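Local coordinates for sorbitol-6-phosphate dehydrogenase (Erwinia amylovora CFBP1430, PDB 5O3Z), which catalyses the NAD-dependent interconversion of sorbitol 6-phosphate and fructose 6-phosphate as a member of the short-chain dehydrogenase/reductase family, at residues A[166-169]-A[170-174]; A[16-19]-A[20-24]; A[109-112]-A[113-117]; A[236-239]-A[240-244]. All coordinates share one frame; numbering follows the deposited sequence.

Contact 1: residues A[166-169]-A[170-174]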
loop_
_atom_site.group_PDB
_atom_site.type_symbol
_atom_site.label_atom_id
_atom_site.label_comp_id
_atom_site.label_asym_id
_atom_site.label_seq_id
_atom_site.Cartn_x
_atom_site.Cartn_y
_atom_site.Cartn_z
ATOM N N VAL A 166 -9.997 -6.654 -5.733
ATOM C CA VAL A 166 -8.943 -5.699 -6.110
ATOM C C VAL A 166 -8.019 -6.339 -7.065
ATOM O O VAL A 166 -7.697 -5.769 -8.085
ATOM C CB VAL A 166 -8.185 -5.195 -4.883
ATOM C CG1 VAL A 166 -6.997 -4.307 -5.357
ATOM C CG2 VAL A 166 -9.175 -4.480 -3.971
ATOM N N GLY A 167 -7.607 -7.548 -6.724
ATOM C CA GLY A 167 -6.751 -8.349 -7.626
ATOM C C GLY A 167 -7.348 -8.552 -9.016
ATOM O O GLY A 167 -6.667 -8.393 -10.028
ATOM N N LEU A 168 -8.629 -8.918 -9.035
ATOM C CA LEU A 168 -9.315 -9.086 -10.331
ATOM C C LEU A 168 -9.390 -7.772 -11.104
ATOM O O LEU A 168 -9.000 -7.721 -12.267
ATOM C CB LEU A 168 -10.698 -9.697 -10.143
ATOM C CG LEU A 168 -11.443 -9.909 -11.445
ATOM C CD1 LEU A 168 -10.662 -10.740 -12.450
ATOM C CD2 LEU A 168 -12.747 -10.526 -11.172
ATOM N N THR A 169 -9.744 -6.680 -10.406
ATOM C CA THR A 169 -9.699 -5.324 -10.986
ATOM C C THR A 169 -8.335 -4.984 -11.606
ATOM O O THR A 169 -8.306 -4.448 -12.697
ATOM C CB THR A 169 -10.131 -4.223 -9.976
ATOM O OG1 THR A 169 -11.542 -4.162 -9.801
ATOM C CG2 THR A 169 -9.635 -2.884 -10.395
ATOM N N GLN A 170 -7.193 -5.310 -10.987
ATOM C CA GLN A 170 -5.919 -4.964 -11.573
ATOM C C GLN A 170 -5.589 -5.840 -12.809
ATOM O O GLN A 170 -5.088 -5.330 -13.818
ATOM C CB GLN A 170 -4.776 -5.028 -10.508
ATOM C CG GLN A 170 -4.982 -4.056 -9.379
ATOM C CD GLN A 170 -3.821 -4.085 -8.383
ATOM O OE1 GLN A 170 -2.786 -4.616 -8.672
ATOM N NE2 GLN A 170 -4.046 -3.507 -7.222
ATOM N N SER A 171 -5.797 -7.155 -12.709
ATOM C CA SER A 171 -5.585 -8.036 -13.827
ATOM C C SER A 171 -6.512 -7.624 -15.011
ATOM O O SER A 171 -6.055 -7.603 -16.154
ATOM C CB SER A 171 -5.901 -9.496 -13.494
ATOM O OG SER A 171 -4.826 -10.087 -12.791
ATOM N N LEU A 172 -7.804 -7.418 -14.728
ATOM C CA LEU A 172 -8.739 -6.907 -15.786
ATOM C C LEU A 172 -8.205 -5.663 -16.493
ATOM O O LEU A 172 -8.213 -5.557 -17.740
ATOM C CB LEU A 172 -10.095 -6.534 -15.197
ATOM C CG LEU A 172 -10.955 -7.719 -14.704
ATOM C CD1 LEU A 172 -12.248 -7.358 -14.062
ATOM C CD2 LEU A 172 -11.198 -8.674 -15.842
ATOM N N ALA A 173 -7.749 -4.713 -15.695
ATOM C CA ALA A 173 -7.219 -3.462 -16.199
ATOM C C ALA A 173 -6.082 -3.716 -17.107
ATOM O O ALA A 173 -5.980 -3.069 -18.145
ATOM C CB ALA A 173 -6.796 -2.532 -15.028
ATOM N N LEU A 174 -5.204 -4.656 -16.761
ATOM C CA LEU A 174 -4.044 -4.899 -17.583
ATOM C C LEU A 174 -4.443 -5.663 -18.868
ATOM O O LEU A 174 -3.857 -5.464 -19.961
ATOM C CB LEU A 174 -2.928 -5.637 -16.837
ATOM C CG LEU A 174 -2.271 -4.942 -15.612
ATOM C CD1 LEU A 174 -1.247 -5.909 -15.046
ATOM C CD2 LEU A 174 -1.644 -3.666 -16.049
#

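Contact 2: residues A[16-19]-A[20-24]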
loop_
_atom_site.group_PDB
_atom_site.type_symbol
_atom_site.label_atom_id
_atom_site.label_comp_id
_atom_site.label_asym_id
_atom_site.label_seq_id
_atom_site.Cartn_x
_atom_site.Cartn_y
_atom_site.Cartn_z
ATOM N N GLN A 16 -32.463 -2.865 -6.011
ATOM C CA GLN A 16 -32.826 -2.327 -4.710
ATOM C C GLN A 16 -31.641 -1.540 -4.145
ATOM O O GLN A 16 -30.546 -1.608 -4.703
ATOM C CB GLN A 16 -33.172 -3.474 -3.757
ATOM C CG GLN A 16 -32.115 -4.582 -3.798
ATOM C CD GLN A 16 -32.211 -5.566 -2.645
ATOM O OE1 GLN A 16 -33.104 -6.404 -2.611
ATOM N NE2 GLN A 16 -31.273 -5.485 -1.709
ATOM N N THR A 17 -31.916 -0.823 -3.048
ATOM C CA THR A 17 -30.933 -0.160 -2.183
ATOM C C THR A 17 -29.921 0.608 -3.036
ATOM O O THR A 17 -30.338 1.388 -3.904
ATOM C CB THR A 17 -30.351 -1.191 -1.201
ATOM O OG1 THR A 17 -29.978 -2.370 -1.915
ATOM C CG2 THR A 17 -31.423 -1.584 -0.188
ATOM N N LEU A 18 -28.612 0.384 -2.835
ATOM C CA LEU A 18 -27.588 1.137 -3.535
ATOM C C LEU A 18 -27.584 0.966 -5.041
ATOM O O LEU A 18 -27.453 1.950 -5.775
ATOM C CB LEU A 18 -26.156 0.792 -2.986
ATOM C CG LEU A 18 -24.998 1.389 -3.809
ATOM C CD1 LEU A 18 -24.952 2.932 -3.765
ATOM C CD2 LEU A 18 -23.616 0.830 -3.402
ATOM N N GLY A 19 -27.674 -0.282 -5.500
ATOM C CA GLY A 19 -27.839 -0.548 -6.895
ATOM C C GLY A 19 -28.967 0.243 -7.552
ATOM O O GLY A 19 -28.794 0.770 -8.666
ATOM N N ALA A 20 -30.082 0.349 -6.834
ATOM C CA ALA A 20 -31.256 1.056 -7.377
ATOM C C ALA A 20 -30.967 2.572 -7.488
ATOM O O ALA A 20 -31.279 3.201 -8.475
ATOM C CB ALA A 20 -32.480 0.793 -6.512
ATOM N N PHE A 21 -30.302 3.108 -6.458
ATOM C CA PHE A 21 -29.877 4.491 -6.459
ATOM C C PHE A 21 -28.915 4.775 -7.583
ATOM O O PHE A 21 -29.037 5.824 -8.186
ATOM C CB PHE A 21 -29.245 4.846 -5.117
ATOM C CG PHE A 21 -28.951 6.320 -4.939
ATOM C CD1 PHE A 21 -27.810 6.903 -5.510
ATOM C CD2 PHE A 21 -29.786 7.119 -4.143
ATOM C CE1 PHE A 21 -27.547 8.269 -5.336
ATOM C CE2 PHE A 21 -29.512 8.472 -3.938
ATOM C CZ PHE A 21 -28.393 9.044 -4.519
ATOM N N LEU A 22 -27.946 3.883 -7.877
ATOM C CA LEU A 22 -27.020 4.147 -8.970
ATOM C C LEU A 22 -27.711 4.121 -10.322
ATOM O O LEU A 22 -27.340 4.884 -11.204
ATOM C CB LEU A 22 -25.849 3.172 -8.971
ATOM C CG LEU A 22 -24.928 3.206 -7.767
ATOM C CD1 LEU A 22 -23.981 1.998 -7.841
ATOM C CD2 LEU A 22 -24.118 4.510 -7.771
ATOM N N CYS A 23 -28.683 3.200 -10.493
ATOM C CA CYS A 23 -29.486 3.151 -11.758
ATOM C C CYS A 23 -30.197 4.490 -12.013
ATOM O O CYS A 23 -30.154 5.021 -13.106
ATOM C CB CYS A 23 -30.522 2.015 -11.692
ATOM S SG CYS A 23 -29.793 0.364 -11.834
ATOM N N GLU A 24 -30.817 5.032 -10.987
ATOM C CA GLU A 24 -31.549 6.317 -11.136
ATOM C C GLU A 24 -30.594 7.477 -11.439
ATOM O O GLU A 24 -30.823 8.345 -12.331
ATOM C CB GLU A 24 -32.309 6.633 -9.874
ATOM C CG GLU A 24 -33.288 5.539 -9.516
ATOM C CD GLU A 24 -34.397 5.977 -8.578
ATOM O OE1 GLU A 24 -34.834 7.144 -8.645
ATOM O OE2 GLU A 24 -34.857 5.138 -7.795
#

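Contact 3: residues A[109-112]-A[113-117]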
loop_
_atom_site.group_PDB
_atom_site.type_symbol
_atom_site.label_atom_id
_atom_site.label_comp_id
_atom_site.label_asym_id
_atom_site.label_seq_id
_atom_site.Cartn_x
_atom_site.Cartn_y
_atom_site.Cartn_z
ATOM N N PHE A 109 -18.384 -18.971 3.421
ATOM C CA PHE A 109 -17.129 -18.538 2.846
ATOM C C PHE A 109 -17.249 -18.727 1.356
ATOM O O PHE A 109 -16.959 -17.854 0.548
ATOM C CB PHE A 109 -15.980 -19.388 3.377
ATOM C CG PHE A 109 -14.639 -18.884 2.932
ATOM C CD1 PHE A 109 -14.062 -17.835 3.614
ATOM C CD2 PHE A 109 -13.996 -19.432 1.852
ATOM C CE1 PHE A 109 -12.812 -17.391 3.249
ATOM C CE2 PHE A 109 -12.802 -18.943 1.437
ATOM C CZ PHE A 109 -12.224 -17.909 2.121
ATOM N N ASP A 110 -17.722 -19.904 0.980
ATOM C CA ASP A 110 -17.990 -20.191 -0.416
ATOM C C ASP A 110 -18.958 -19.234 -1.108
ATOM O O ASP A 110 -18.682 -18.816 -2.242
ATOM C CB ASP A 110 -18.510 -21.622 -0.605
ATOM C CG ASP A 110 -17.399 -22.602 -0.978
ATOM O OD1 ASP A 110 -16.627 -22.347 -1.944
ATOM O OD2 ASP A 110 -17.308 -23.639 -0.293
ATOM N N LEU A 111 -20.093 -18.953 -0.459
ATOM C CA LEU A 111 -21.083 -18.028 -1.001
ATOM C C LEU A 111 -20.459 -16.639 -1.179
ATOM O O LEU A 111 -20.493 -16.053 -2.237
ATOM C CB LEU A 111 -22.290 -17.980 -0.062
ATOM C CG LEU A 111 -23.582 -17.308 -0.582
ATOM C CD1 LEU A 111 -24.117 -17.910 -1.887
ATOM C CD2 LEU A 111 -24.619 -17.403 0.536
ATOM N N SER A 112 -19.796 -16.154 -0.140
ATOM C CA SER A 112 -19.046 -14.881 -0.301
ATOM C C SER A 112 -18.210 -14.847 -1.559
ATOM O O SER A 112 -18.290 -13.866 -2.320
ATOM C CB SER A 112 -18.197 -14.540 0.931
ATOM O OG SER A 112 -17.559 -13.259 0.694
ATOM N N LEU A 113 -17.481 -15.929 -1.866
ATOM C CA LEU A 113 -16.650 -15.965 -3.076
ATOM C C LEU A 113 -17.481 -15.932 -4.365
ATOM O O LEU A 113 -17.128 -15.267 -5.347
ATOM C CB LEU A 113 -15.711 -17.177 -3.093
ATOM C CG LEU A 113 -14.727 -17.267 -1.908
ATOM C CD1 LEU A 113 -13.824 -18.484 -2.068
ATOM C CD2 LEU A 113 -13.900 -16.018 -1.745
ATOM N N GLN A 114 -18.612 -16.622 -4.352
ATOM C CA GLN A 114 -19.458 -16.696 -5.560
ATOM C C GLN A 114 -20.042 -15.297 -5.891
ATOM O O GLN A 114 -19.886 -14.799 -6.977
ATOM C CB GLN A 114 -20.581 -17.765 -5.351
ATOM C CG GLN A 114 -20.129 -19.233 -5.469
ATOM C CD GLN A 114 -19.390 -19.548 -6.781
ATOM O OE1 GLN A 114 -19.775 -19.099 -7.849
ATOM N NE2 GLN A 114 -18.310 -20.318 -6.697
ATOM N N VAL A 115 -20.674 -14.691 -4.911
ATOM C CA VAL A 115 -21.407 -13.440 -5.059
ATOM C C VAL A 115 -20.400 -12.283 -5.254
ATOM O O VAL A 115 -20.539 -11.504 -6.191
ATOM C CB VAL A 115 -22.352 -13.207 -3.869
ATOM C CG1 VAL A 115 -23.051 -11.850 -3.971
ATOM C CG2 VAL A 115 -23.428 -14.295 -3.825
ATOM N N ASN A 116 -19.345 -12.246 -4.432
ATOM C CA ASN A 116 -18.457 -11.097 -4.465
ATOM C C ASN A 116 -17.406 -11.136 -5.501
ATOM O O ASN A 116 -16.921 -10.081 -5.914
ATOM C CB ASN A 116 -17.833 -10.904 -3.144
ATOM C CG ASN A 116 -18.783 -10.331 -2.190
ATOM O OD1 ASN A 116 -19.264 -9.205 -2.436
ATOM N ND2 ASN A 116 -19.114 -11.066 -1.112
ATOM N N LEU A 117 -17.048 -12.343 -5.949
ATOM C CA LEU A 117 -15.915 -12.511 -6.787
ATOM C C LEU A 117 -16.209 -13.197 -8.076
ATOM O O LEU A 117 -15.889 -12.659 -9.101
ATOM C CB LEU A 117 -14.781 -13.224 -6.009
ATOM C CG LEU A 117 -13.359 -13.304 -6.535
ATOM C CD1 LEU A 117 -12.897 -11.917 -6.981
ATOM C CD2 LEU A 117 -12.498 -13.847 -5.384
#

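Contact 4: residues A[236-239]-A[240-244]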
loop_
_atom_site.group_PDB
_atom_site.type_symbol
_atom_site.label_atom_id
_atom_site.label_comp_id
_atom_site.label_asym_id
_atom_site.label_seq_id
_atom_site.Cartn_x
_atom_site.Cartn_y
_atom_site.Cartn_z
ATOM N N ASN A 236 -21.186 9.987 -7.139
ATOM C CA ASN A 236 -20.293 11.077 -7.570
ATOM C C ASN A 236 -19.045 10.539 -8.149
ATOM O O ASN A 236 -18.694 10.817 -9.315
ATOM C CB ASN A 236 -20.041 12.049 -6.390
ATOM C CG ASN A 236 -21.236 12.991 -6.148
ATOM O OD1 ASN A 236 -22.115 13.095 -7.009
ATOM N ND2 ASN A 236 -21.291 13.659 -4.960
ATOM N N VAL A 237 -18.389 9.672 -7.350
ATOM C CA VAL A 237 -17.122 9.069 -7.709
ATOM C C VAL A 237 -17.294 8.107 -8.910
ATOM O O VAL A 237 -16.497 8.086 -9.865
ATOM C CB VAL A 237 -16.561 8.308 -6.484
ATOM C CG1 VAL A 237 -15.348 7.488 -6.849
ATOM C CG2 VAL A 237 -16.221 9.236 -5.317
ATOM N N LEU A 238 -18.318 7.277 -8.820
ATOM C CA LEU A 238 -18.657 6.409 -9.955
ATOM C C LEU A 238 -18.718 7.188 -11.278
ATOM O O LEU A 238 -18.085 6.833 -12.304
ATOM C CB LEU A 238 -19.943 5.656 -9.650
ATOM C CG LEU A 238 -20.272 4.510 -10.622
ATOM C CD1 LEU A 238 -21.149 3.520 -9.890
ATOM C CD2 LEU A 238 -20.986 4.996 -11.868
ATOM N N LEU A 239 -19.419 8.313 -11.243
ATOM C CA LEU A 239 -19.634 9.104 -12.477
ATOM C C LEU A 239 -18.351 9.663 -13.003
ATOM O O LEU A 239 -18.141 9.714 -14.228
ATOM C CB LEU A 239 -20.616 10.230 -12.230
ATOM C CG LEU A 239 -22.091 9.834 -12.014
ATOM C CD1 LEU A 239 -22.957 11.056 -11.684
ATOM C CD2 LEU A 239 -22.609 9.070 -13.207
ATOM N N PHE A 240 -17.432 10.020 -12.086
ATOM C CA PHE A 240 -16.225 10.628 -12.532
ATOM C C PHE A 240 -15.402 9.572 -13.184
ATOM O O PHE A 240 -14.981 9.745 -14.353
ATOM C CB PHE A 240 -15.466 11.350 -11.381
ATOM C CG PHE A 240 -14.118 11.795 -11.812
ATOM C CD1 PHE A 240 -13.987 12.803 -12.770
ATOM C CD2 PHE A 240 -12.988 11.107 -11.424
ATOM C CE1 PHE A 240 -12.743 13.177 -13.255
ATOM C CE2 PHE A 240 -11.749 11.468 -11.891
ATOM C CZ PHE A 240 -11.621 12.513 -12.810
ATOM N N TYR A 241 -15.153 8.434 -12.488
ATOM C CA TYR A 241 -14.326 7.347 -13.102
ATOM C C TYR A 241 -14.958 6.672 -14.351
ATOM O O TYR A 241 -14.280 6.142 -15.238
ATOM C CB TYR A 241 -13.764 6.360 -12.038
ATOM C CG TYR A 241 -12.688 7.016 -11.115
ATOM C CD1 TYR A 241 -11.351 7.019 -11.480
ATOM C CD2 TYR A 241 -13.018 7.640 -9.950
ATOM C CE1 TYR A 241 -10.373 7.681 -10.681
ATOM C CE2 TYR A 241 -12.058 8.252 -9.145
ATOM C CZ TYR A 241 -10.754 8.257 -9.502
ATOM O OH TYR A 241 -9.763 8.817 -8.726
ATOM N N ALA A 242 -16.260 6.797 -14.479
ATOM C CA ALA A 242 -16.946 6.302 -15.706
ATOM C C ALA A 242 -16.850 7.272 -16.888
ATOM O O ALA A 242 -17.048 6.888 -18.045
ATOM C CB ALA A 242 -18.413 6.024 -15.375
ATOM N N SER A 243 -16.492 8.531 -16.618
ATOM C CA SER A 243 -16.471 9.563 -17.637
ATOM C C SER A 243 -15.242 9.449 -18.552
ATOM O O SER A 243 -14.217 8.848 -18.203
ATOM C CB SER A 243 -16.505 10.939 -16.953
ATOM O OG SER A 243 -15.171 11.383 -16.695
ATOM N N ASP A 244 -15.269 10.120 -19.697
ATOM C CA ASP A 244 -14.051 10.240 -20.529
ATOM C C ASP A 244 -12.984 11.126 -19.883
ATOM O O ASP A 244 -11.839 11.128 -20.315
ATOM C CB ASP A 244 -14.413 10.722 -21.940
ATOM C CG ASP A 244 -15.345 9.714 -22.677
ATOM O OD1 ASP A 244 -15.152 8.482 -22.496
ATOM O OD2 ASP A 244 -16.285 10.127 -23.417
#

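Contact 1: residues A[166-169]-A[170-174]
Leu-168 swings its CG opposite the backbone N (chi1 -179°) while Leu-172 turns CG back beside its own N (chi1 -69°), and these two settings bring together branched ends one helical turn apart. Leu-168 CG rests 3.7 Å from Leu-172 CD1, and Leu-168 CD1 approaches Leu-172 CG to 3.8 Å, so the two side chains lean across each other. Beneath them Leu-172 N donates to Leu-168 O at 2.8 Å, a nearly straight bond; the same helical pattern ties Gln-170 to Val-166, Ser-171 to Gly-167 and Ala-173 to Thr-169.

On another face, Gln-170 runs alongside Val-166, extended beyond CG, and its NE2 packs 3.6 Å from Val-166 CG1. Its OE1 accepts from Gly-151 N of the second subunit, while Ser-171 OG bonds to Ser-152 O of that same subunit; short or flexible polar chains suit such a buried interface, where each polar end needs a partner. Ala-173 meets Met-262 of the third subunit. Thr-169 OG1 is likewise satisfied, by the hydroxyls of Ser-185 and Tyr-120.

Helix 156-176 is the crossover between the parallel strands 139-145 and 182-188. Leu-172 presses on Val-183 of the latter strand and, with Leu-168, on Tyr-120 of helix 106-133.

Contact 2: residues A[16-19]-A[20-24]
Leu-18 and Leu-22 slant across one another on one side of the helix. One methyl makes the touch: Leu-18 CD1 comes 4.0 Å from Leu-22 CG, an easy van der Waals fit. The reach of Leu-18 follows from a CG set opposite its backbone N (chi1 171°), whereas Leu-22 holds CG near its own N, and that CG lies 3.5 Å from Leu-18 O. Phe-21 turns differently again. Its CB sits 3.5 Å from Leu-18 O, but the ring is carried off from the preceding turn to meet Tyr-231 and Leu-235, and Leu-22 likewise packs on Leu-238; large apolar side chains suit these positions because helix 231-242 lies against them.

This is the first turn after strand 8-12, where the Rossmann fold has its glycine-rich loop, probably the site of dinucleotide binding as in other short-chain dehydrogenases. Thr-17 has a positive phi (46°), a backbone shape that glycine adopts readily, and Gly-19 falls where the family usually carries the last glycine of the motif. Ala-20 N donates to Gln-16 O at 2.9 Å, coming from well above the carbonyl plane. At the next residue, Phe-21 N meets Thr-17 O within the carbonyl plane, at 3.1 Å.

Small side chains occupy the other flank. Ala-20 CB tucks in 3.4 Å from Thr-17 O and also touches Leu-46 of helix 40-54, which Cys-23 shares while packing on Val-33 and Val-35 of strand 32-37.

Contact 3: residues A[109-112]-A[113-117]
Ser-112 and Asn-116 form the tight, polar part of this turn. Asn-116 N donates to Ser-112 O at 2.9 Å, and its side-chain ND2 reaches the same oxygen at 3.2 Å from the opposite face of the carbonyl plane. ND2 also lies 3.2 Å from Ser-112 OG, to which it donates; the Asn-116 CG turned beside its own N (chi1 -75°) folds the amide back over the preceding turn. These two bonds from ND2 hold the amide's rotation. Next to them Phe-109 and Leu-113 pack obliquely, with Phe-109 CE2 3.7 Å from Leu-113 CD1, and the ring stacks on Phe-121 of the second subunit.

The solvent side is looser and belongs to Leu-111, which is exposed. It lies side by side with Val-115, Leu-111 CD1 standing 4.2 Å from Val-115 CG2, while Val-115 itself packs on Thr-67 and Ala-93. Gln-114, at the subunit interface, bends its chain and makes a weak hydrogen bond from NE2 to Asp-110 OD1 of the second subunit, a reach that suits a long polar chain.

Helix 106-133 widens into a pi-type turn at 114-117, and Asn-116 OD1 has a weak hydrogen bond to Lys-162 NZ. An asparagine at such a distortion, next to the lysine of the YxxxK motif, is consistent with the Asn-Ser-Tyr-Lys active-site arrangement of classical short-chain dehydrogenases.

Contact 4: residues A[236-239]-A[240-244]
Asn-236 meets Phe-240 through the backbone, Phe-240 N donating to Asn-236 O at 3.1 Å. The Asn-236 amide serves other partners: OD1 accepts from Gln-232 NE2, and ND2 makes a weak bond to Lys-245 O of the third subunit.

Val-237 carries the main side-chain touch. With CG1 opposite its backbone N (chi1 172°), it lies alongside Tyr-241 and sets CG1 3.9 Å from Tyr-241 CD2. The ring edge also passes Val-237 O, 3.5 Å from CD2, while the Tyr-241 N-H gives that oxygen a nearly straight bond of 3.0 Å. A beta-branched valine, slim and stiff, suits this place, where it touches both the tyrosine and Ile-254 of strand 253-256.

Leu-238 receives Ala-242 N at 2.8 Å on its carbonyl oxygen, and Ala-242 CB packs 3.2 Å from that same oxygen. Both side chains face Ile-141 of strand 139-145, where the bulk of leucine and the smallness of alanine follow the strand's surface. Leu-239 packs on Leu-26 of helix 17-28 and on Ala-29 just after it.

Ser-243 OG bonds to Phe-240 O at 2.9 Å, on a lone pair in the carbonyl plane, and also hydrogen-bonds with Lys-245 N. Ser-243 N donates to the same Phe-240 oxygen at 3.0 Å, so this carbonyl is satisfied twice. Aromatic rings extend the theme: Phe-240 stacks on Phe-240 of the third subunit, and Tyr-241 OH bonds to Tyr-241 OH there. The chemistry implies a largely apolar interface whose polar atoms are satisfied partly within the chain and partly, through Tyr-241, across subunits.

How the contacts relate
Contacts 1 and 4 are buried, whereas contacts 2 and 3 are partly open. Contacts 1 and 3 belong to neighbouring helices, with nearest atoms about 4 Å apart, and both reach the second subunit; contacts 1 and 4 both meet the third. Contact 2 alone touches no other chain. It joins contact 4 directly, Leu-22 CD2 lying 3.8 Å from Leu-238 CD1, so these two hold the adjoining helices 17-28 and 231-242, and both lie across the chain's centre from contact 3. Leucine pairs serve contacts 1 and 2, a serine-asparagine pair marks contact 3 beside the probable active site, and contact 4 pairs its Phe-240 and Tyr-241 with the same residues of the third subunit.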